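Local coordinates for PILI retraction protein PILT (PDB 5FL3) that binds ADP and, as a pilus retraction ATPase, probably hydrolyses ATP to drive the withdrawal of pili, at residues Asp155-His160 with Lys179-Val184; Ile168-Glu173 with Arg186-Asp191; Gln205-Ile210 with Thr230-Leu235; Leu274-Leu279 with Arg287-Glu292. All coordinates share one frame; numbering follows the deposited sequence.

In the fold
All four contacts reach one mixed sheet, whose strands run in the order 182-187, 164-169, 209-212, 233-238, 134-139, 270-280, 287-295. Interaction 1 sets the end of helix 146-160 against the loop leading into strand 182-187, which interaction 2 then pairs with strand 164-169; their segments alternate along the chain, and their centres are about 19 Å apart. Interaction 3 follows in sequence and joins the central strands. It meets interaction 1 at I157 CD1 and L233 CD2, 4.1 Å apart. Interaction 4, last in the chain, has its centre about 25 Å from that of interaction 2. ADP sits against its hairpin, which forms the sheet edge opposite to strand 182-187.

Interaction 1. Residues Asp155-His160 with Lys179-Val184; sequences DHINLH and KKSLVV
N158 and K179 carry most of this contact, and the main point of attachment is the asparagine amide. CG of N158 stands anti to its backbone N (chi1 177°), which brings OD1 up to the loop backbone. There N158 OD1 accepts two N-H groups: S181 N lies 3.1 Å from N158 OD1, in the carbonyl plane, and K179 N lies 2.9 Å from it, tilted slightly out of that plane. ND2, the other branch, donates to the carbonyl of K177, so both ends of the amide are engaged and its rotation is fixed. The backbone O of N158 takes the N-H of K180 at 2.6 Å. N158 thus anchors the last turns of helix 146-160, the helix that follows the P-loop, to the loop entering the outermost strand 182-187. An alanine here would probably leave the N-H of K179 and the carbonyl of K177 without this partner, and the loop less firmly tied to the helix. K179 crosses the N158 side chain at about a right angle, its CG 3.2 Å from ND2. Its fully extended chain then passes L159, whose CB is 3.9 Å from CD, and reaches back along the helix to D155, where NZ forms a salt bridge to the syn lone pair of OD1 at 2.7 Å. K180 is bent at its second torsion, and K180 CD rests 4.0 Å from H160 C.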
# COMPACT_ATOMS: atom_id res chain seq x y z
N ASP A 155 -9.95 -8.41 -1.49
CA ASP A 155 -11.34 -8.53 -1.07
C ASP A 155 -12.23 -8.96 -2.22
O ASP A 155 -13.17 -9.72 -2.05
CB ASP A 155 -11.81 -7.18 -0.50
CG ASP A 155 -13.24 -7.23 0.01
OD1 ASP A 155 -13.50 -7.94 1.01
OD2 ASP A 155 -14.10 -6.53 -0.58
N HIS A 156 -11.91 -8.46 -3.41
CA HIS A 156 -12.69 -8.76 -4.59
C HIS A 156 -12.56 -10.20 -4.98
O HIS A 156 -13.54 -10.85 -5.35
CB HIS A 156 -12.25 -7.91 -5.77
CG HIS A 156 -13.02 -8.20 -7.01
ND1 HIS A 156 -14.32 -7.77 -7.20
CD2 HIS A 156 -12.68 -8.89 -8.12
CE1 HIS A 156 -14.74 -8.17 -8.38
NE2 HIS A 156 -13.77 -8.86 -8.96
N ILE A 157 -11.32 -10.68 -4.91
CA ILE A 157 -10.99 -12.09 -5.13
C ILE A 157 -11.68 -12.99 -4.09
O ILE A 157 -12.32 -13.99 -4.42
CB ILE A 157 -9.45 -12.28 -5.08
CG1 ILE A 157 -8.80 -11.63 -6.29
CG2 ILE A 157 -9.09 -13.75 -5.00
CD1 ILE A 157 -7.31 -11.57 -6.21
N ASN A 158 -11.55 -12.59 -2.83
CA ASN A 158 -12.09 -13.34 -1.71
C ASN A 158 -13.60 -13.51 -1.84
O ASN A 158 -14.17 -14.47 -1.31
CB ASN A 158 -11.72 -12.62 -0.39
CG ASN A 158 -12.30 -13.29 0.86
OD1 ASN A 158 -12.50 -14.51 0.93
ND2 ASN A 158 -12.55 -12.47 1.88
N LEU A 159 -14.26 -12.59 -2.54
CA LEU A 159 -15.71 -12.68 -2.51
C LEU A 159 -16.33 -13.13 -3.83
O LEU A 159 -17.54 -13.27 -3.92
CB LEU A 159 -16.29 -11.35 -2.02
CG LEU A 159 -16.51 -10.10 -2.85
CD1 LEU A 159 -17.90 -10.14 -3.41
CD2 LEU A 159 -16.32 -8.87 -1.96
N HIS A 160 -15.51 -13.43 -4.84
CA HIS A 160 -16.02 -13.96 -6.10
C HIS A 160 -15.29 -15.21 -6.55
O HIS A 160 -15.70 -15.81 -7.52
CB HIS A 160 -15.92 -12.91 -7.22
CG HIS A 160 -16.84 -11.75 -7.03
ND1 HIS A 160 -16.42 -10.44 -7.14
CD2 HIS A 160 -18.15 -11.70 -6.71
CE1 HIS A 160 -17.44 -9.63 -6.91
NE2 HIS A 160 -18.50 -10.37 -6.64
N LYS A 179 -14.32 -15.46 3.00
CA LYS A 179 -15.57 -15.32 2.26
C LYS A 179 -15.65 -16.50 1.32
O LYS A 179 -15.94 -17.63 1.76
CB LYS A 179 -15.63 -13.98 1.53
CG LYS A 179 -15.66 -12.80 2.52
CD LYS A 179 -15.73 -11.45 1.82
CE LYS A 179 -15.64 -10.30 2.84
NZ LYS A 179 -15.64 -8.96 2.21
N LYS A 180 -15.36 -16.29 0.04
CA LYS A 180 -15.31 -17.41 -0.88
C LYS A 180 -13.92 -18.04 -0.90
O LYS A 180 -13.77 -19.21 -1.24
CB LYS A 180 -15.73 -16.97 -2.28
CG LYS A 180 -16.12 -18.12 -3.21
CD LYS A 180 -17.25 -17.72 -4.18
CE LYS A 180 -17.63 -18.88 -5.12
NZ LYS A 180 -18.91 -18.65 -5.86
N SER A 181 -12.91 -17.26 -0.52
CA SER A 181 -11.52 -17.70 -0.50
C SER A 181 -11.02 -17.94 0.91
O SER A 181 -11.62 -17.49 1.86
CB SER A 181 -10.61 -16.67 -1.15
OG SER A 181 -10.88 -16.53 -2.52
N LEU A 182 -9.91 -18.66 1.02
CA LEU A 182 -9.12 -18.65 2.24
C LEU A 182 -8.15 -17.47 2.16
O LEU A 182 -7.54 -17.22 1.12
CB LEU A 182 -8.35 -19.95 2.44
CG LEU A 182 -9.15 -21.22 2.59
CD1 LEU A 182 -8.20 -22.41 2.77
CD2 LEU A 182 -10.08 -21.08 3.77
N VAL A 183 -8.02 -16.74 3.25
CA VAL A 183 -7.08 -15.64 3.30
C VAL A 183 -6.17 -15.89 4.49
O VAL A 183 -6.60 -15.76 5.63
CB VAL A 183 -7.79 -14.28 3.40
CG1 VAL A 183 -6.78 -13.15 3.25
CG2 VAL A 183 -8.81 -14.18 2.32
N VAL A 184 -4.94 -16.30 4.19
CA VAL A 184 -3.95 -16.63 5.19
C VAL A 184 -3.02 -15.45 5.29
O VAL A 184 -2.31 -15.14 4.33
CB VAL A 184 -3.16 -17.90 4.81
CG1 VAL A 184 -2.00 -18.12 5.75
CG2 VAL A 184 -4.09 -19.11 4.79

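Interaction 2. Residues Ile168-Glu173 with Arg186-Asp191; sequences IEDPIE and REVGLD
E169 and E187 pair as neighbours in a parallel ladder, and two main-chain bonds fix their register. The N-H of E169 reaches R186 O at 3.0 Å, and E169 O receives the N-H of V188 at 2.8 Å. E169 therefore bonds to the residues before and after E187, the pattern of parallel strands. Side chain to main chain, the key bond runs from I172 N to E187 OE2 at 2.7 Å. The donor approaches from above the carboxylate plane, 39° out of it, and the glutamate chain is extended to get there. The isoleucine chain packs alongside the same carboxylate, I172 CG1 lying 3.7 Å from E187 CD. The other oxygen, OE1, has a long, weak ion pair with R91. The I172 N to OE2 bond ties strand 182-187 to the loop leaving strand 164-169, which turns through the cis peptide before P171. The run IEDPIE is consistent with the Asp box of secretion ATPases, and the E169 side chain lies about 7 Å from that of the ADP-binding S147. One water bridges the strand ends, donating to D170 OD1 at 2.8 Å and also to V188 O. Apolar contacts complete the seam. I168 and V188 cross at about a right angle, their CG2 methyls 3.9 Å apart, while V188 CB also meets D170 CB at 3.8 Å; F195 of helix 195-202 packs on all three.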
# COMPACT_ATOMS: atom_id res chain seq x y z
N ILE A 168 1.88 -11.88 2.97
CA ILE A 168 3.02 -11.71 3.87
C ILE A 168 3.26 -10.22 4.06
O ILE A 168 3.58 -9.50 3.11
CB ILE A 168 4.30 -12.41 3.36
CG1 ILE A 168 4.14 -13.94 3.44
CG2 ILE A 168 5.48 -12.05 4.23
CD1 ILE A 168 3.51 -14.55 2.27
N GLU A 169 3.06 -9.76 5.29
CA GLU A 169 2.81 -8.34 5.55
C GLU A 169 3.67 -7.84 6.67
O GLU A 169 3.96 -8.58 7.62
CB GLU A 169 1.33 -8.09 5.89
CG GLU A 169 0.39 -8.35 4.72
CD GLU A 169 -1.05 -8.09 5.04
OE1 GLU A 169 -1.45 -6.90 5.07
OE2 GLU A 169 -1.79 -9.09 5.24
N ASP A 170 4.05 -6.57 6.55
CA ASP A 170 4.89 -5.93 7.55
C ASP A 170 4.54 -4.45 7.69
O ASP A 170 5.16 -3.60 7.03
CB ASP A 170 6.36 -6.10 7.18
CG ASP A 170 7.29 -5.56 8.25
OD1 ASP A 170 6.81 -5.27 9.36
OD2 ASP A 170 8.50 -5.46 7.98
N PRO A 171 3.54 -4.13 8.53
CA PRO A 171 2.68 -5.07 9.29
C PRO A 171 1.36 -5.37 8.55
O PRO A 171 1.15 -4.88 7.44
CB PRO A 171 2.40 -4.28 10.58
CG PRO A 171 2.26 -2.85 10.05
CD PRO A 171 3.18 -2.73 8.82
N ILE A 172 0.47 -6.16 9.15
CA ILE A 172 -0.87 -6.35 8.56
C ILE A 172 -1.67 -5.07 8.72
O ILE A 172 -1.86 -4.61 9.85
CB ILE A 172 -1.66 -7.50 9.21
CG1 ILE A 172 -0.94 -8.83 9.00
CG2 ILE A 172 -3.05 -7.58 8.62
CD1 ILE A 172 -1.59 -9.96 9.70
N GLU A 173 -2.12 -4.50 7.61
CA GLU A 173 -2.82 -3.21 7.61
C GLU A 173 -4.33 -3.41 7.59
O GLU A 173 -5.07 -2.65 8.19
CB GLU A 173 -2.38 -2.34 6.42
CG GLU A 173 -0.88 -1.92 6.40
CD GLU A 173 -0.53 -0.89 7.46
OE1 GLU A 173 -1.47 -0.43 8.17
OE2 GLU A 173 0.68 -0.55 7.61
N ARG A 186 0.09 -13.55 7.22
CA ARG A 186 1.29 -13.84 7.97
C ARG A 186 2.09 -12.57 8.23
O ARG A 186 2.64 -11.99 7.30
CB ARG A 186 2.12 -14.88 7.21
CG ARG A 186 1.75 -16.26 7.63
CD ARG A 186 1.85 -17.33 6.59
NE ARG A 186 3.19 -17.83 6.34
CZ ARG A 186 4.05 -18.37 7.21
NH1 ARG A 186 3.79 -18.47 8.51
NH2 ARG A 186 5.21 -18.80 6.75
N GLU A 187 2.14 -12.14 9.49
CA GLU A 187 2.80 -10.89 9.86
C GLU A 187 4.30 -11.12 10.09
O GLU A 187 4.68 -12.02 10.84
CB GLU A 187 2.15 -10.28 11.11
CG GLU A 187 2.24 -8.76 11.19
CD GLU A 187 1.13 -8.11 12.01
OE1 GLU A 187 0.55 -8.77 12.91
OE2 GLU A 187 0.82 -6.92 11.76
N VAL A 188 5.12 -10.31 9.42
CA VAL A 188 6.57 -10.40 9.57
C VAL A 188 6.98 -9.99 10.98
O VAL A 188 6.53 -8.96 11.49
CB VAL A 188 7.30 -9.51 8.55
CG1 VAL A 188 8.77 -9.39 8.90
CG2 VAL A 188 7.10 -10.04 7.11
N GLY A 189 7.80 -10.82 11.61
CA GLY A 189 8.20 -10.60 12.99
C GLY A 189 7.39 -11.41 13.99
O GLY A 189 7.78 -11.53 15.15
N LEU A 190 6.24 -11.93 13.56
CA LEU A 190 5.34 -12.66 14.46
C LEU A 190 5.00 -14.04 13.89
O LEU A 190 5.24 -15.07 14.52
CB LEU A 190 4.05 -11.86 14.70
CG LEU A 190 4.19 -10.39 15.13
CD1 LEU A 190 2.90 -9.57 14.84
CD2 LEU A 190 4.54 -10.34 16.60
N ASP A 191 4.45 -14.04 12.68
CA ASP A 191 4.04 -15.27 12.00
C ASP A 191 5.17 -15.92 11.20
O ASP A 191 5.20 -17.15 11.06
CB ASP A 191 2.88 -14.97 11.07
CG ASP A 191 1.71 -14.40 11.81
OD1 ASP A 191 1.37 -14.97 12.87
OD2 ASP A 191 1.15 -13.39 11.33
O HOH W 1 5.19 -6.92 10.89

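Interaction 3. Residues Gln205-Ile210 with Thr230-Leu235; sequences QDPDVI and TGHLVL
In the beta-alpha-beta unit of strand 209-212, helix 218-230 and strand 233-238, V209 and I210 lie beside L233 and V234 as parallel neighbours in the nucleotide-binding sheet. The first strand falls in the signature region of the type II secretion protein E family and probably corresponds to the Walker B strand. Three main-chain bonds set the register: L233 N to D208 O at 3.0 Å, I210 N to L233 O at 2.8 Å, and L235 N to I210 O, also 2.8 Å. V209 and L233 run side by side in the same direction, CG1 of the valine 4.2 Å from CD2 of the leucine. V209 CG1 and L233 CG are each anti to their backbone N (chi1 -174° and -177°), which sets these branches abreast, and L235 packs on L150, L153 and I154 of helix 146-160. Before the strands begin, P207 places CG over the centre of the H232 ring, 4.3 Å above its plane, while I210 CD1 approaches the ring obliquely, 4.3 Å from CD2. The hydrogen bonds that set the register are thus main-chain ones, while the V209 and L233 side chains add van der Waals packing.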
# COMPACT_ATOMS: atom_id res chain seq x y z
N GLN A 205 2.52 -24.11 0.31
CA GLN A 205 1.26 -24.13 1.05
C GLN A 205 0.08 -24.09 0.10
O GLN A 205 -0.99 -23.62 0.45
CB GLN A 205 1.23 -22.96 2.04
CG GLN A 205 2.21 -23.09 3.21
CD GLN A 205 2.63 -21.73 3.79
OE1 GLN A 205 2.20 -20.68 3.31
NE2 GLN A 205 3.48 -21.76 4.81
N ASP A 206 0.29 -24.62 -1.10
CA ASP A 206 -0.76 -24.73 -2.12
C ASP A 206 -1.55 -23.41 -2.32
O ASP A 206 -2.77 -23.37 -2.17
CB ASP A 206 -1.70 -25.87 -1.75
CG ASP A 206 -2.71 -26.19 -2.85
OD1 ASP A 206 -2.35 -26.14 -4.04
OD2 ASP A 206 -3.88 -26.45 -2.51
N PRO A 207 -0.85 -22.32 -2.67
CA PRO A 207 -1.57 -21.06 -2.83
C PRO A 207 -2.08 -20.85 -4.26
O PRO A 207 -1.49 -21.38 -5.18
CB PRO A 207 -0.49 -20.04 -2.49
CG PRO A 207 0.72 -20.63 -3.08
CD PRO A 207 0.60 -22.13 -2.88
N ASP A 208 -3.14 -20.08 -4.44
CA ASP A 208 -3.47 -19.54 -5.76
C ASP A 208 -2.97 -18.10 -5.88
O ASP A 208 -2.50 -17.68 -6.95
CB ASP A 208 -4.98 -19.56 -6.01
CG ASP A 208 -5.57 -20.94 -5.86
OD1 ASP A 208 -5.33 -21.78 -6.75
OD2 ASP A 208 -6.28 -21.17 -4.85
N VAL A 209 -3.09 -17.35 -4.79
CA VAL A 209 -2.73 -15.94 -4.78
C VAL A 209 -1.76 -15.70 -3.66
O VAL A 209 -2.02 -16.09 -2.51
CB VAL A 209 -3.96 -15.02 -4.60
CG1 VAL A 209 -3.55 -13.56 -4.74
CG2 VAL A 209 -5.04 -15.38 -5.62
N ILE A 210 -0.62 -15.10 -4.00
CA ILE A 210 0.35 -14.70 -2.99
C ILE A 210 0.57 -13.18 -3.00
O ILE A 210 0.88 -12.58 -4.02
CB ILE A 210 1.72 -15.40 -3.18
CG1 ILE A 210 1.54 -16.92 -3.27
CG2 ILE A 210 2.70 -14.99 -2.07
CD1 ILE A 210 2.83 -17.65 -3.65
N THR A 230 5.62 -19.30 -12.42
CA THR A 230 5.20 -20.65 -12.12
C THR A 230 3.72 -20.86 -12.41
O THR A 230 3.30 -21.94 -12.85
CB THR A 230 5.51 -20.96 -10.66
OG1 THR A 230 6.92 -21.15 -10.52
CG2 THR A 230 4.76 -22.20 -10.16
N GLY A 231 2.93 -19.83 -12.18
CA GLY A 231 1.52 -19.94 -12.44
C GLY A 231 0.67 -19.36 -11.34
O GLY A 231 -0.54 -19.32 -11.48
N HIS A 232 1.28 -18.92 -10.25
CA HIS A 232 0.51 -18.25 -9.19
C HIS A 232 0.25 -16.80 -9.57
O HIS A 232 1.02 -16.21 -10.33
CB HIS A 232 1.25 -18.30 -7.86
CG HIS A 232 1.72 -19.67 -7.47
ND1 HIS A 232 0.88 -20.76 -7.46
CD2 HIS A 232 2.94 -20.12 -7.11
CE1 HIS A 232 1.57 -21.83 -7.10
NE2 HIS A 232 2.82 -21.46 -6.87
N LEU A 233 -0.85 -16.25 -9.06
CA LEU A 233 -1.07 -14.81 -9.06
C LEU A 233 -0.33 -14.16 -7.89
O LEU A 233 -0.59 -14.48 -6.72
CB LEU A 233 -2.56 -14.48 -8.97
CG LEU A 233 -2.86 -12.98 -9.05
CD1 LEU A 233 -2.49 -12.42 -10.42
CD2 LEU A 233 -4.32 -12.72 -8.77
N VAL A 234 0.57 -13.23 -8.21
CA VAL A 234 1.38 -12.56 -7.21
C VAL A 234 1.09 -11.05 -7.16
O VAL A 234 1.12 -10.36 -8.19
CB VAL A 234 2.91 -12.80 -7.47
CG1 VAL A 234 3.75 -12.18 -6.38
CG2 VAL A 234 3.20 -14.29 -7.53
N LEU A 235 0.80 -10.55 -5.97
CA LEU A 235 0.64 -9.12 -5.76
C LEU A 235 1.80 -8.56 -4.93
O LEU A 235 2.19 -9.16 -3.93
CB LEU A 235 -0.70 -8.81 -5.07
CG LEU A 235 -1.93 -9.63 -5.43
CD1 LEU A 235 -3.12 -9.05 -4.72
CD2 LEU A 235 -2.17 -9.67 -6.91

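Interaction 4. Residues Leu274-Leu279 with Arg287-Glu292; sequences LSQRLL and RVLALE. With ADP (adenosine-5'-diphosphate), chain B.
R287 sets its CG anti to its own carbonyl carbon (chi1 -65°), and the chain, extended at chi2, bends at chi3 (-67°); these torsions bring the guanidinium across L278 on the neighbouring strand at about a right angle. L278 CD1 lies over one face of that flat group, toward its rim, 3.5 Å from NH2. ADP meets the group at its edge, where NH2 is 2.9 Å from the ribose O4'. A serine in place of R287 would probably leave O4' without its close polar neighbour and L278 CD1 uncovered on the guanidinium side. The other branch of L278 serves the adenine, CD2 standing 3.6 Å from N1. L289 has CG anti to its backbone N, which turns CD2 toward the base, 3.9 Å from N6, and brings CD1 within 3.5 Å of Q276 CB. Farther along this face L274 CD2 meets L291 CD1 at 3.7 Å. The two strands run antiparallel at 152°. S275 with E292, R277 with A290 and L279 with V288 form hydrogen-bonded pairs with two main-chain bonds each; among these, A290 N reaches R277 O at 2.8 Å and V288 N reaches L279 O at 2.9 Å. On this second face L279, V288 and A290 form an apolar patch under helix 328-337, with L332 on L279 and A290; R277 and E292 share the face. The arrangement is a beta hairpin that ends the mixed sheet of this P-loop NTPase, L278 and L289 lining the adenosine side of the nucleotide pocket at one end of it.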
# COMPACT_ATOMS: atom_id res chain seq x y z
N LEU A 274 0.28 -0.58 -11.24
CA LEU A 274 -0.56 0.51 -10.80
C LEU A 274 0.22 1.49 -9.93
O LEU A 274 0.36 1.27 -8.73
CB LEU A 274 -1.76 -0.03 -10.03
CG LEU A 274 -2.75 -0.85 -10.87
CD1 LEU A 274 -3.52 -1.84 -10.03
CD2 LEU A 274 -3.70 0.11 -11.55
N SER A 275 0.73 2.56 -10.53
CA SER A 275 1.50 3.54 -9.78
C SER A 275 0.59 4.62 -9.24
O SER A 275 -0.25 5.13 -9.95
CB SER A 275 2.60 4.13 -10.64
OG SER A 275 3.54 3.14 -11.00
N GLN A 276 0.74 4.94 -7.97
CA GLN A 276 -0.24 5.75 -7.29
C GLN A 276 0.37 6.96 -6.61
O GLN A 276 1.50 6.91 -6.13
CB GLN A 276 -0.99 4.91 -6.26
CG GLN A 276 -1.82 3.82 -6.91
CD GLN A 276 -2.66 3.07 -5.92
OE1 GLN A 276 -2.76 3.44 -4.75
NE2 GLN A 276 -3.27 2.01 -6.38
N ARG A 277 -0.40 8.04 -6.57
CA ARG A 277 -0.06 9.24 -5.83
C ARG A 277 -1.37 9.75 -5.23
O ARG A 277 -2.39 9.71 -5.90
CB ARG A 277 0.61 10.27 -6.75
CG ARG A 277 1.40 11.35 -6.06
CD ARG A 277 2.91 11.01 -6.05
NE ARG A 277 3.38 10.29 -7.24
CZ ARG A 277 3.71 10.84 -8.41
NH1 ARG A 277 3.59 12.16 -8.62
NH2 ARG A 277 4.15 10.07 -9.40
N LEU A 278 -1.35 10.16 -3.97
CA LEU A 278 -2.54 10.73 -3.34
C LEU A 278 -2.42 12.25 -3.23
O LEU A 278 -1.58 12.75 -2.49
CB LEU A 278 -2.76 10.15 -1.95
CG LEU A 278 -3.33 8.74 -1.94
CD1 LEU A 278 -3.40 8.19 -0.53
CD2 LEU A 278 -4.70 8.79 -2.57
N LEU A 279 -3.26 12.97 -3.98
CA LEU A 279 -3.19 14.43 -4.03
C LEU A 279 -4.32 15.05 -3.24
O LEU A 279 -5.42 14.49 -3.17
CB LEU A 279 -3.26 14.93 -5.47
CG LEU A 279 -2.24 14.40 -6.48
CD1 LEU A 279 -2.11 15.39 -7.61
CD2 LEU A 279 -0.90 14.16 -5.84
N ARG A 287 -8.50 13.54 0.11
CA ARG A 287 -7.55 13.32 -0.98
C ARG A 287 -8.15 12.50 -2.10
O ARG A 287 -9.20 11.87 -1.96
CB ARG A 287 -6.29 12.63 -0.46
CG ARG A 287 -5.49 13.48 0.50
CD ARG A 287 -4.14 12.88 0.78
NE ARG A 287 -4.25 11.62 1.52
CZ ARG A 287 -3.20 10.91 1.91
NH1 ARG A 287 -1.97 11.34 1.64
NH2 ARG A 287 -3.37 9.77 2.58
N VAL A 288 -7.46 12.50 -3.24
CA VAL A 288 -7.92 11.82 -4.43
C VAL A 288 -6.74 11.07 -5.06
O VAL A 288 -5.57 11.48 -4.91
CB VAL A 288 -8.56 12.84 -5.42
CG1 VAL A 288 -7.59 13.96 -5.72
CG2 VAL A 288 -9.03 12.17 -6.69
N LEU A 289 -7.02 9.96 -5.73
CA LEU A 289 -5.97 9.12 -6.29
C LEU A 289 -5.61 9.52 -7.72
O LEU A 289 -6.47 9.58 -8.61
CB LEU A 289 -6.38 7.65 -6.22
CG LEU A 289 -5.40 6.59 -6.78
CD1 LEU A 289 -4.06 6.64 -6.08
CD2 LEU A 289 -5.99 5.20 -6.66
N ALA A 290 -4.34 9.80 -7.92
CA ALA A 290 -3.76 9.92 -9.24
C ALA A 290 -3.16 8.57 -9.57
O ALA A 290 -2.36 8.05 -8.80
CB ALA A 290 -2.70 11.00 -9.28
N LEU A 291 -3.55 8.01 -10.71
CA LEU A 291 -3.25 6.61 -11.01
C LEU A 291 -2.79 6.41 -12.44
O LEU A 291 -3.45 6.88 -13.40
CB LEU A 291 -4.48 5.76 -10.71
CG LEU A 291 -4.40 4.30 -11.11
CD1 LEU A 291 -3.26 3.61 -10.35
CD2 LEU A 291 -5.71 3.60 -10.83
N GLU A 292 -1.63 5.77 -12.59
CA GLU A 292 -1.10 5.37 -13.89
C GLU A 292 -1.19 3.85 -14.03
O GLU A 292 -0.77 3.13 -13.12
CB GLU A 292 0.34 5.84 -14.06
CG GLU A 292 1.01 5.36 -15.30
CD GLU A 292 2.37 6.02 -15.47
OE1 GLU A 292 2.40 7.26 -15.44
OE2 GLU A 292 3.40 5.31 -15.61
PB ADP B . 0.70 3.04 1.51
O1B ADP B . 1.55 3.58 2.65
O2B ADP B . 1.16 3.49 0.13
O3B ADP B . 0.41 1.56 1.58
PA ADP B . -1.98 3.32 2.60
O1A ADP B . -1.43 3.00 3.98
O2A ADP B . -2.94 2.37 1.90
O3A ADP B . -0.74 3.75 1.65
O5' ADP B . -2.74 4.75 2.66
C5' ADP B . -2.35 5.81 3.54
C4' ADP B . -3.62 6.61 3.83
O4' ADP B . -4.25 7.01 2.61
C3' ADP B . -4.65 5.81 4.63
O3' ADP B . -5.02 6.64 5.74
C2' ADP B . -5.81 5.57 3.68
O2' ADP B . -7.09 5.73 4.30
C1' ADP B . -5.63 6.62 2.58
N9 ADP B . -6.00 6.11 1.23
C8 ADP B . -5.66 4.90 0.72
N7 ADP B . -6.12 4.73 -0.55
C5 ADP B . -6.80 5.86 -0.87
C6 ADP B . -7.54 6.35 -2.05
N6 ADP B . -7.65 5.57 -3.15
N1 ADP B . -8.10 7.60 -1.99
C2 ADP B . -7.99 8.38 -0.89
N3 ADP B . -7.32 8.00 0.22
C4 ADP B . -6.71 6.77 0.30